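Local coordinates for protein ATP-dependent DNA helicase PIF1 (Candida albicans, PDB 7OTJ) that unwinds DNA in the 5'-3' direction using ATP hydrolysis, and probably also unwinds G-quadruplexes and forked RNA-DNA hybrids to maintain nuclear and mitochondrial genomes, at residues A[107-111]-A[453-457]; A[144-149]-A[472-478]. Residue numbers count along the deposited sequence, not the author numbering.

Both contacts cross the cleft between the two RecA-like domains of the helicase core, and both touch the tetrafluoroaluminate ion. They are about 9 Å apart, centre to centre. Segments 107-111 and 144-149 come from the first domain; 453-457 and 472-478 come from the second. Leu-148 links the contacts: its O lies 2.6 Å from Ser-110 OG and its N lies 3.1 Å from Gln-456 OE1, both probable hydrogen bonds. Water 1 is common to the two sites. It lies 2.4 Å from the ion's AL, 2.9 Å from Glu-108 OE1 of contact 1 and 2.3 Å from Gln-147 OE1 of contact 2. DNA is bound on the His-453 side of contact 1.

Contact 1 (A[107-111]-A[453-457]). With ALF (tetrafluoroaluminate ion), chain F; nucleotides of chain C.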
ATOM      1  N   ASP A 107       2.850  -6.520  -6.901  1.00 39.68           N
ATOM      2  CA  ASP A 107       3.926  -6.019  -6.061  1.00 38.05           C
ATOM      3  C   ASP A 107       3.614  -6.342  -4.602  1.00 43.33           C
ATOM      4  O   ASP A 107       2.471  -6.624  -4.232  1.00 44.23           O
ATOM      5  CB  ASP A 107       4.125  -4.510  -6.263  1.00 35.65           C
ATOM      6  CG  ASP A 107       5.536  -4.033  -5.892  1.00 42.17           C
ATOM      7  OD1 ASP A 107       6.293  -4.791  -5.250  1.00 48.23           O
ATOM      8  OD2 ASP A 107       5.893  -2.890  -6.249  1.00 38.59           O
ATOM      9  N   GLU A 108       4.662  -6.333  -3.780  1.00 47.43           N
ATOM     10  CA  GLU A 108       4.572  -6.697  -2.370  1.00 42.69           C
ATOM     11  C   GLU A 108       3.879  -8.048  -2.195  1.00 44.45           C
ATOM     12  O   GLU A 108       2.896  -8.196  -1.468  1.00 49.52           O
ATOM     13  CB  GLU A 108       3.867  -5.599  -1.572  1.00 42.26           C
ATOM     14  CG  GLU A 108       4.602  -4.266  -1.579  1.00 48.69           C
ATOM     15  CD  GLU A 108       5.947  -4.312  -0.852  1.00 45.39           C
ATOM     16  OE1 GLU A 108       6.657  -3.284  -0.862  1.00 43.65           O
ATOM     17  OE2 GLU A 108       6.298  -5.363  -0.271  1.00 42.46           O
ATOM     18  N   ILE A 109       4.431  -9.050  -2.883  1.00 41.58           N
ATOM     19  CA  ILE A 109       3.853 -10.382  -2.891  1.00 41.14           C
ATOM     20  C   ILE A 109       3.891 -11.033  -1.516  1.00 46.56           C
ATOM     21  O   ILE A 109       3.141 -11.989  -1.267  1.00 43.76           O
ATOM     22  CB  ILE A 109       4.603 -11.232  -3.938  1.00 42.29           C
ATOM     23  CG1 ILE A 109       3.847 -12.526  -4.253  1.00 40.00           C
ATOM     24  CG2 ILE A 109       6.019 -11.507  -3.473  1.00 43.54           C
ATOM     25  CD1 ILE A 109       2.533 -12.304  -4.946  1.00 36.60           C
ATOM     26  N   SER A 110       4.722 -10.520  -0.598  1.00 44.11           N
ATOM     27  CA  SER A 110       4.898 -11.190   0.689  1.00 38.25           C
ATOM     28  C   SER A 110       3.607 -11.221   1.490  1.00 37.75           C
ATOM     29  O   SER A 110       3.349 -12.192   2.211  1.00 40.99           O
ATOM     30  CB  SER A 110       6.012 -10.519   1.500  1.00 43.05           C
ATOM     31  OG  SER A 110       5.615  -9.264   2.027  1.00 44.17           O
ATOM     32  N   MET A 111       2.761 -10.206   1.333  1.00 37.93           N
ATOM     33  CA  MET A 111       1.511 -10.095   2.072  1.00 42.52           C
ATOM     34  C   MET A 111       0.336 -10.745   1.348  1.00 49.26           C
ATOM     35  O   MET A 111      -0.801 -10.623   1.810  1.00 49.88           O
ATOM     36  CB  MET A 111       1.191  -8.620   2.371  1.00 39.11           C
ATOM     37  CG  MET A 111       1.963  -8.043   3.565  1.00 45.33           C
ATOM     38  SD  MET A 111       1.630  -6.308   3.997  1.00 49.89           S
ATOM     39  CE  MET A 111       2.431  -5.451   2.655  1.00 40.17           C
ATOM     40  N   HIS A 453       2.692  -1.739   8.435  1.00 43.72           N
ATOM     41  CA  HIS A 453       2.137  -2.510   7.325  1.00 42.54           C
ATOM     42  C   HIS A 453       1.953  -1.636   6.092  1.00 43.74           C
ATOM     43  O   HIS A 453       2.435  -1.971   5.004  1.00 46.48           O
ATOM     44  CB  HIS A 453       0.808  -3.142   7.740  1.00 44.99           C
ATOM     45  CG  HIS A 453       0.947  -4.510   8.329  1.00 44.74           C
ATOM     46  ND1 HIS A 453       1.354  -4.726   9.630  1.00 51.37           N
ATOM     47  CD2 HIS A 453       0.741  -5.734   7.789  1.00 39.39           C
ATOM     48  CE1 HIS A 453       1.388  -6.025   9.867  1.00 50.90           C
ATOM     49  NE2 HIS A 453       1.022  -6.659   8.765  1.00 49.30           N
ATOM     50  N   LYS A 454       1.325  -0.472   6.262  1.00 47.28           N
ATOM     51  CA  LYS A 454       1.064   0.406   5.133  1.00 45.70           C
ATOM     52  C   LYS A 454       2.308   1.162   4.687  1.00 45.12           C
ATOM     53  O   LYS A 454       2.320   1.708   3.580  1.00 51.36           O
ATOM     54  CB  LYS A 454      -0.060   1.395   5.476  1.00 48.02           C
ATOM     55  CG  LYS A 454      -1.454   0.757   5.568  1.00 56.09           C
ATOM     56  CD  LYS A 454      -2.548   1.766   5.935  1.00 61.45           C
ATOM     57  CE  LYS A 454      -2.526   2.992   5.021  1.00 78.27           C
ATOM     58  NZ  LYS A 454      -3.472   4.074   5.438  1.00 74.53           N
ATOM     59  N   SER A 455       3.358   1.199   5.506  1.00 49.20           N
ATOM     60  CA  SER A 455       4.605   1.793   5.043  1.00 47.89           C
ATOM     61  C   SER A 455       5.356   0.893   4.076  1.00 44.02           C
ATOM     62  O   SER A 455       6.177   1.397   3.303  1.00 46.20           O
ATOM     63  CB  SER A 455       5.528   2.117   6.221  1.00 43.36           C
ATOM     64  OG  SER A 455       6.036   0.928   6.809  1.00 44.29           O
ATOM     65  N   GLN A 456       5.092  -0.414   4.093  1.00 41.46           N
ATOM     66  CA  GLN A 456       5.863  -1.334   3.270  1.00 43.44           C
ATOM     67  C   GLN A 456       5.732  -0.958   1.798  1.00 47.56           C
ATOM     68  O   GLN A 456       4.632  -0.969   1.236  1.00 43.24           O
ATOM     69  CB  GLN A 456       5.421  -2.774   3.512  1.00 39.03           C
ATOM     70  CG  GLN A 456       6.273  -3.786   2.760  1.00 38.80           C
ATOM     71  CD  GLN A 456       6.015  -5.216   3.192  1.00 39.00           C
ATOM     72  OE1 GLN A 456       5.938  -5.515   4.380  1.00 46.80           O
ATOM     73  NE2 GLN A 456       5.888  -6.111   2.224  1.00 45.46           N
ATOM     74  N   GLY A 457       6.864  -0.598   1.192  1.00 49.83           N
ATOM     75  CA  GLY A 457       6.932  -0.089  -0.159  1.00 39.62           C
ATOM     76  C   GLY A 457       7.307   1.374  -0.244  1.00 41.57           C
ATOM     77  O   GLY A 457       7.747   1.831  -1.309  1.00 46.32           O
TER
HETATM   78 AL   ALF F1002      10.559  -2.168  -0.628  1.00 47.52          AL
HETATM   79  F1  ALF F1002       9.215  -2.541  -1.736  1.00 46.36           F
HETATM   80  F2  ALF F1002      11.904  -1.777   0.480  1.00 48.45           F
HETATM   81  F3  ALF F1002      11.215  -3.796  -0.952  1.00 39.66           F
HETATM   82  F4  ALF F1002       9.958  -0.507  -0.358  1.00 43.25           F
ATOM     83  P    DT C   2      -4.148  -3.722  14.696  1.00 59.82           P
ATOM     84  OP1  DT C   2      -3.552  -2.633  15.502  1.00 71.41           O
ATOM     85  OP2  DT C   2      -5.612  -3.946  14.704  1.00 68.46           O
ATOM     86  O5'  DT C   2      -3.664  -3.519  13.186  1.00 60.58           O
ATOM     87  C5'  DT C   2      -2.319  -3.129  12.914  1.00 60.57           C
ATOM     88  C4'  DT C   2      -1.765  -3.871  11.711  1.00 51.42           C
ATOM     89  O4'  DT C   2      -1.517  -5.242  12.076  1.00 59.91           O
ATOM     90  C3'  DT C   2      -2.689  -3.897  10.504  1.00 51.83           C
ATOM     91  O3'  DT C   2      -2.300  -2.876   9.607  1.00 49.80           O
ATOM     92  C2'  DT C   2      -2.482  -5.286   9.890  1.00 52.62           C
ATOM     93  C1'  DT C   2      -1.913  -6.122  11.037  1.00 61.82           C
ATOM     94  N1   DT C   2      -2.874  -7.121  11.608  1.00 52.67           N
ATOM     95  C2   DT C   2      -2.454  -8.418  11.807  1.00 61.84           C
ATOM     96  O2   DT C   2      -1.336  -8.811  11.515  1.00 63.43           O
ATOM     97  N3   DT C   2      -3.400  -9.251  12.347  1.00 54.52           N
ATOM     98  C4   DT C   2      -4.690  -8.920  12.714  1.00 56.24           C
ATOM     99  O4   DT C   2      -5.465  -9.742  13.194  1.00 61.04           O
ATOM    100  C5   DT C   2      -5.060  -7.541  12.494  1.00 56.10           C
ATOM    101  C7   DT C   2      -6.437  -7.065  12.856  1.00 61.11           C
ATOM    102  C6   DT C   2      -4.145  -6.717  11.961  1.00 54.35           C
ATOM    103  P    DT C   3      -3.407  -1.974   8.876  1.00 55.63           P
ATOM    104  OP1  DT C   3      -2.765  -0.686   8.514  1.00 49.90           O
ATOM    105  OP2  DT C   3      -4.620  -1.983   9.727  1.00 56.61           O
ATOM    106  O5'  DT C   3      -3.739  -2.795   7.537  1.00 57.84           O
ATOM    107  C5'  DT C   3      -2.704  -3.058   6.600  1.00 53.60           C
ATOM    108  C4'  DT C   3      -3.094  -4.150   5.607  1.00 54.41           C
ATOM    109  O4'  DT C   3      -3.274  -5.401   6.300  1.00 62.65           O
ATOM    110  C3'  DT C   3      -4.389  -3.920   4.855  1.00 54.98           C
ATOM    111  O3'  DT C   3      -4.131  -3.165   3.685  1.00 47.27           O
ATOM    112  C2'  DT C   3      -4.839  -5.341   4.507  1.00 56.62           C
ATOM    113  C1'  DT C   3      -4.279  -6.172   5.660  1.00 64.12           C
ATOM    114  N1   DT C   3      -5.289  -6.550   6.683  1.00 67.80           N
ATOM    115  C2   DT C   3      -5.942  -7.752   6.572  1.00 66.92           C
ATOM    116  O2   DT C   3      -5.751  -8.530   5.657  1.00 60.18           O
ATOM    117  N3   DT C   3      -6.838  -8.011   7.579  1.00 67.37           N
ATOM    118  C4   DT C   3      -7.130  -7.199   8.669  1.00 68.84           C
ATOM    119  O4   DT C   3      -7.953  -7.511   9.527  1.00 69.44           O
ATOM    120  C5   DT C   3      -6.401  -5.954   8.723  1.00 73.19           C
ATOM    121  C7   DT C   3      -6.630  -4.989   9.851  1.00 65.44           C
ATOM    122  C6   DT C   3      -5.524  -5.697   7.742  1.00 72.19           C
TER
HETATM  123  O   HOH W   1       8.973  -3.129   0.931  1.00 42.46           O
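This is a buried polar contact between the two RecA-like domains, at the nucleotide site. Segment 107-111 starts at the last residue of strand 103-107 of the six-stranded parallel sheet and turns into the loop after it. Segment 453-457 runs off the end of helix 452-455 in the second domain. Gln-456 is the centre. Its NE2 donates to Glu-108 OE2 at 2.6 Å and to Ser-110 OG at 3.2 Å. Ser-110 OG also bonds to the backbone O of Leu-148, and Gln-456 OE1 is taken by the N of the same residue. The sequence Asp-Glu-Ile-Ser at 107-110 is helicase motif II (Walker B), and 453-457 belongs to motif V. Asp-107 OD2 bonds to Ser-32 of the P-loop, while Asp-107 OD1 accepts from Glu-108 N at 2.7 Å. Glu-108 OE1 lies 2.8 Å from F1 of the tetrafluoroaluminate and 2.9 Å from water 1. This suits the catalytic base role that this glutamate probably plays, as in related helicases. Gly-457 CA passes 3.3 Å from Glu-108 OE1 and 3.1 Å from F4 of the ion. A CB there would crowd Glu-108 and its own backbone. At the DNA end, Met-111 SD sits obliquely to the His-453 ring, 3.9 Å from His-453 CD2. One face of that ring lies against the DT2 sugar of chain C, with His-453 CE1 3.5 Å from DT2 C1'.

Contact 2 (A[144-149]-A[472-478]); sequences DFYQLP and ENGQAYV. With ALF (tetrafluoroaluminate ion), chain F.
Segment 144-149 is a loop after strand 138-143 that opens with a type I turn from Asp-144 to Gln-147, closed by Gln-147 N to Asp-144 O at 3.0 Å. Asp-144 OD1 accepts from Tyr-146 N at 3.2 Å, an Asx turn. Segment 472-478 makes a type II turn from Glu-472 to Gln-475 and enters helix 475-481 with Gly-474 as N-cap. The closest CA pair is Gln-147 and Gly-474, 4.6 Å apart. Gly-474 (phi 67°) has its CA 3.4 Å from Tyr-146 O; a CB would clash there. Leu-148 (m, t) lays CD2 3.6 Å from both Gln-475 CA and Asn-473 O. Its CG is 4.1 Å from Val-478 CG2, which lies 3.5 Å from Gln-147 CB. Pro-149 CD meets Asn-473 O at 3.3 Å. Tyr-477 (chi1 t) turns its ring edge to Asp-144 OD2 (CE2 to OD2 3.7 Å) and Gln-147 CG, and its OH bonds to Ala-27 N of the P-loop. Segment 144-149 is motif III; helix 475-481 is part of motif VI, with Arg-482, which bonds to the tetrafluoroaluminate. Asp-144 OD2 forms a salt bridge with Arg-206 and accepts from Gln-147 NE2 at 3.3 Å. Gln-147 (m, t) also donates from NE2 to F3 of the ion at 3.0 Å. The segments meet by packing, while Gln-147 and Tyr-477 spend their polar ends on the nucleotide site, consistent with coupling closure to the gamma-phosphate that the ion mimics.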
ATOM      1  N   ASP A 144       9.446  -9.287  -1.388  1.00 44.70           N
ATOM      2  CA  ASP A 144      10.504  -9.753  -0.496  1.00 38.72           C
ATOM      3  C   ASP A 144       9.828 -10.495   0.647  1.00 41.63           C
ATOM      4  O   ASP A 144       9.119  -9.876   1.444  1.00 51.79           O
ATOM      5  CB  ASP A 144      11.341  -8.577   0.011  1.00 37.91           C
ATOM      6  CG  ASP A 144      12.474  -9.007   0.940  1.00 53.41           C
ATOM      7  OD1 ASP A 144      12.778 -10.221   1.010  1.00 45.82           O
ATOM      8  OD2 ASP A 144      13.063  -8.123   1.609  1.00 43.33           O
ATOM      9  N   PHE A 145      10.010 -11.816   0.709  1.00 37.83           N
ATOM     10  CA  PHE A 145       9.322 -12.586   1.738  1.00 41.06           C
ATOM     11  C   PHE A 145       9.933 -12.416   3.131  1.00 47.03           C
ATOM     12  O   PHE A 145       9.328 -12.877   4.105  1.00 43.40           O
ATOM     13  CB  PHE A 145       9.267 -14.069   1.352  1.00 39.44           C
ATOM     14  CG  PHE A 145       8.308 -14.365   0.221  1.00 53.17           C
ATOM     15  CD1 PHE A 145       6.935 -14.331   0.426  1.00 50.88           C
ATOM     16  CD2 PHE A 145       8.778 -14.682  -1.045  1.00 50.79           C
ATOM     17  CE1 PHE A 145       6.051 -14.602  -0.610  1.00 53.85           C
ATOM     18  CE2 PHE A 145       7.899 -14.955  -2.082  1.00 50.26           C
ATOM     19  CZ  PHE A 145       6.537 -14.915  -1.867  1.00 46.45           C
ATOM     20  N   TYR A 146      11.097 -11.766   3.259  1.00 43.53           N
ATOM     21  CA  TYR A 146      11.590 -11.379   4.580  1.00 43.69           C
ATOM     22  C   TYR A 146      10.830 -10.188   5.145  1.00 49.22           C
ATOM     23  O   TYR A 146      11.042  -9.826   6.308  1.00 54.37           O
ATOM     24  CB  TYR A 146      13.091 -11.056   4.539  1.00 43.87           C
ATOM     25  CG  TYR A 146      13.985 -12.274   4.620  1.00 41.17           C
ATOM     26  CD1 TYR A 146      13.808 -13.217   5.619  1.00 43.59           C
ATOM     27  CD2 TYR A 146      14.993 -12.489   3.687  1.00 47.97           C
ATOM     28  CE1 TYR A 146      14.616 -14.338   5.699  1.00 54.12           C
ATOM     29  CE2 TYR A 146      15.804 -13.608   3.756  1.00 51.95           C
ATOM     30  CZ  TYR A 146      15.608 -14.531   4.765  1.00 58.76           C
ATOM     31  OH  TYR A 146      16.404 -15.651   4.848  1.00 70.27           O
ATOM     32  N   GLN A 147       9.960  -9.581   4.349  1.00 43.57           N
ATOM     33  CA  GLN A 147       9.102  -8.485   4.764  1.00 45.42           C
ATOM     34  C   GLN A 147       7.784  -9.072   5.276  1.00 40.74           C
ATOM     35  O   GLN A 147       7.696 -10.267   5.569  1.00 52.21           O
ATOM     36  CB  GLN A 147       8.972  -7.477   3.622  1.00 45.57           C
ATOM     37  CG  GLN A 147      10.339  -6.872   3.232  1.00 43.62           C
ATOM     38  CD  GLN A 147      10.244  -5.625   2.367  1.00 42.56           C
ATOM     39  OE1 GLN A 147       9.232  -4.928   2.368  1.00 38.53           O
ATOM     40  NE2 GLN A 147      11.309  -5.337   1.629  1.00 36.23           N
ATOM     41  N   LEU A 148       6.785  -8.229   5.499  1.00 38.27           N
ATOM     42  CA  LEU A 148       5.619  -8.647   6.271  1.00 46.02           C
ATOM     43  C   LEU A 148       4.915  -9.845   5.631  1.00 44.19           C
ATOM     44  O   LEU A 148       4.718  -9.863   4.410  1.00 46.47           O
ATOM     45  CB  LEU A 148       4.660  -7.469   6.435  1.00 42.36           C
ATOM     46  CG  LEU A 148       5.186  -6.489   7.493  1.00 45.62           C
ATOM     47  CD1 LEU A 148       4.520  -5.122   7.425  1.00 39.28           C
ATOM     48  CD2 LEU A 148       5.022  -7.099   8.879  1.00 41.43           C
ATOM     49  N   PRO A 149       4.547 -10.860   6.412  1.00 40.48           N
ATOM     50  CA  PRO A 149       3.820 -12.012   5.871  1.00 48.11           C
ATOM     51  C   PRO A 149       2.359 -11.669   5.649  1.00 46.96           C
ATOM     52  O   PRO A 149       1.919 -10.568   6.013  1.00 52.63           O
ATOM     53  CB  PRO A 149       3.984 -13.063   6.978  1.00 49.40           C
ATOM     54  CG  PRO A 149       4.025 -12.249   8.224  1.00 45.12           C
ATOM     55  CD  PRO A 149       4.812 -11.014   7.851  1.00 49.56           C
ATOM     56  N   GLU A 472       5.079  -9.035  14.786  1.00 58.15           N
ATOM     57  CA  GLU A 472       5.048  -9.874  13.598  1.00 56.17           C
ATOM     58  C   GLU A 472       6.430  -9.978  12.969  1.00 53.28           C
ATOM     59  O   GLU A 472       7.227  -9.036  13.013  1.00 52.37           O
ATOM     60  CB  GLU A 472       4.051  -9.307  12.573  1.00 54.15           C
ATOM     61  CG  GLU A 472       3.849 -10.145  11.318  1.00 54.63           C
ATOM     62  CD  GLU A 472       3.139 -11.456  11.591  1.00 52.61           C
ATOM     63  OE1 GLU A 472       3.821 -12.449  11.920  1.00 46.24           O
ATOM     64  OE2 GLU A 472       1.895 -11.488  11.481  1.00 62.68           O
ATOM     65  N   ASN A 473       6.686 -11.137  12.355  1.00 57.22           N
ATOM     66  CA  ASN A 473       7.923 -11.351  11.617  1.00 47.92           C
ATOM     67  C   ASN A 473       8.076 -10.304  10.527  1.00 47.75           C
ATOM     68  O   ASN A 473       7.100  -9.908   9.881  1.00 47.34           O
ATOM     69  CB  ASN A 473       7.940 -12.740  10.979  1.00 51.38           C
ATOM     70  CG  ASN A 473       7.844 -13.851  11.995  1.00 63.25           C
ATOM     71  OD1 ASN A 473       8.443 -13.781  13.071  1.00 63.13           O
ATOM     72  ND2 ASN A 473       7.083 -14.889  11.661  1.00 57.68           N
ATOM     73  N   GLY A 474       9.321  -9.893  10.295  1.00 43.69           N
ATOM     74  CA  GLY A 474       9.639  -8.896   9.296  1.00 42.65           C
ATOM     75  C   GLY A 474       9.134  -7.496   9.564  1.00 41.88           C
ATOM     76  O   GLY A 474       9.455  -6.588   8.788  1.00 50.47           O
ATOM     77  N   GLN A 475       8.348  -7.281  10.625  1.00 42.13           N
ATOM     78  CA  GLN A 475       7.819  -5.946  10.903  1.00 44.35           C
ATOM     79  C   GLN A 475       8.927  -4.967  11.298  1.00 51.93           C
ATOM     80  O   GLN A 475       8.910  -3.799  10.890  1.00 44.88           O
ATOM     81  CB  GLN A 475       6.746  -6.029  11.988  1.00 47.23           C
ATOM     82  CG  GLN A 475       5.804  -4.836  12.045  1.00 47.23           C
ATOM     83  CD  GLN A 475       4.628  -5.077  12.975  1.00 49.74           C
ATOM     84  OE1 GLN A 475       4.710  -5.886  13.903  1.00 58.21           O
ATOM     85  NE2 GLN A 475       3.523  -4.384  12.725  1.00 47.77           N
ATOM     86  N   ALA A 476       9.888  -5.411  12.114  1.00 44.95           N
ATOM     87  CA  ALA A 476      11.022  -4.546  12.426  1.00 47.63           C
ATOM     88  C   ALA A 476      11.820  -4.235  11.163  1.00 42.41           C
ATOM     89  O   ALA A 476      12.152  -3.075  10.895  1.00 42.15           O
ATOM     90  CB  ALA A 476      11.905  -5.181  13.505  1.00 49.99           C
ATOM     91  N   TYR A 477      12.115  -5.262  10.359  1.00 47.41           N
ATOM     92  CA  TYR A 477      12.909  -5.058   9.148  1.00 42.25           C
ATOM     93  C   TYR A 477      12.251  -4.059   8.198  1.00 41.53           C
ATOM     94  O   TYR A 477      12.917  -3.156   7.676  1.00 41.09           O
ATOM     95  CB  TYR A 477      13.151  -6.387   8.430  1.00 42.30           C
ATOM     96  CG  TYR A 477      13.882  -6.197   7.127  1.00 48.37           C
ATOM     97  CD1 TYR A 477      15.149  -5.627   7.101  1.00 48.25           C
ATOM     98  CD2 TYR A 477      13.301  -6.561   5.916  1.00 41.78           C
ATOM     99  CE1 TYR A 477      15.817  -5.431   5.912  1.00 46.61           C
ATOM    100  CE2 TYR A 477      13.964  -6.372   4.725  1.00 41.87           C
ATOM    101  CZ  TYR A 477      15.221  -5.807   4.726  1.00 43.02           C
ATOM    102  OH  TYR A 477      15.885  -5.620   3.537  1.00 47.59           O
ATOM    103  N   VAL A 478      10.954  -4.237   7.919  1.00 43.14           N
ATOM    104  CA  VAL A 478      10.229  -3.289   7.068  1.00 43.66           C
ATOM    105  C   VAL A 478      10.302  -1.882   7.650  1.00 40.08           C
ATOM    106  O   VAL A 478      10.620  -0.916   6.946  1.00 41.19           O
ATOM    107  CB  VAL A 478       8.770  -3.742   6.869  1.00 39.63           C
ATOM    108  CG1 VAL A 478       7.968  -2.672   6.158  1.00 39.16           C
ATOM    109  CG2 VAL A 478       8.725  -5.028   6.078  1.00 40.70           C
TER
HETATM  110 AL   ALF F1002      10.559  -2.168  -0.628  1.00 47.52          AL
HETATM  111  F1  ALF F1002       9.215  -2.541  -1.736  1.00 46.36           F
HETATM  112  F2  ALF F1002      11.904  -1.777   0.480  1.00 48.45           F
HETATM  113  F3  ALF F1002      11.215  -3.796  -0.952  1.00 39.66           F
HETATM  114  F4  ALF F1002       9.958  -0.507  -0.358  1.00 43.25           F
HETATM  115  O   HOH W   1       8.973  -3.129   0.931  1.00 42.46           O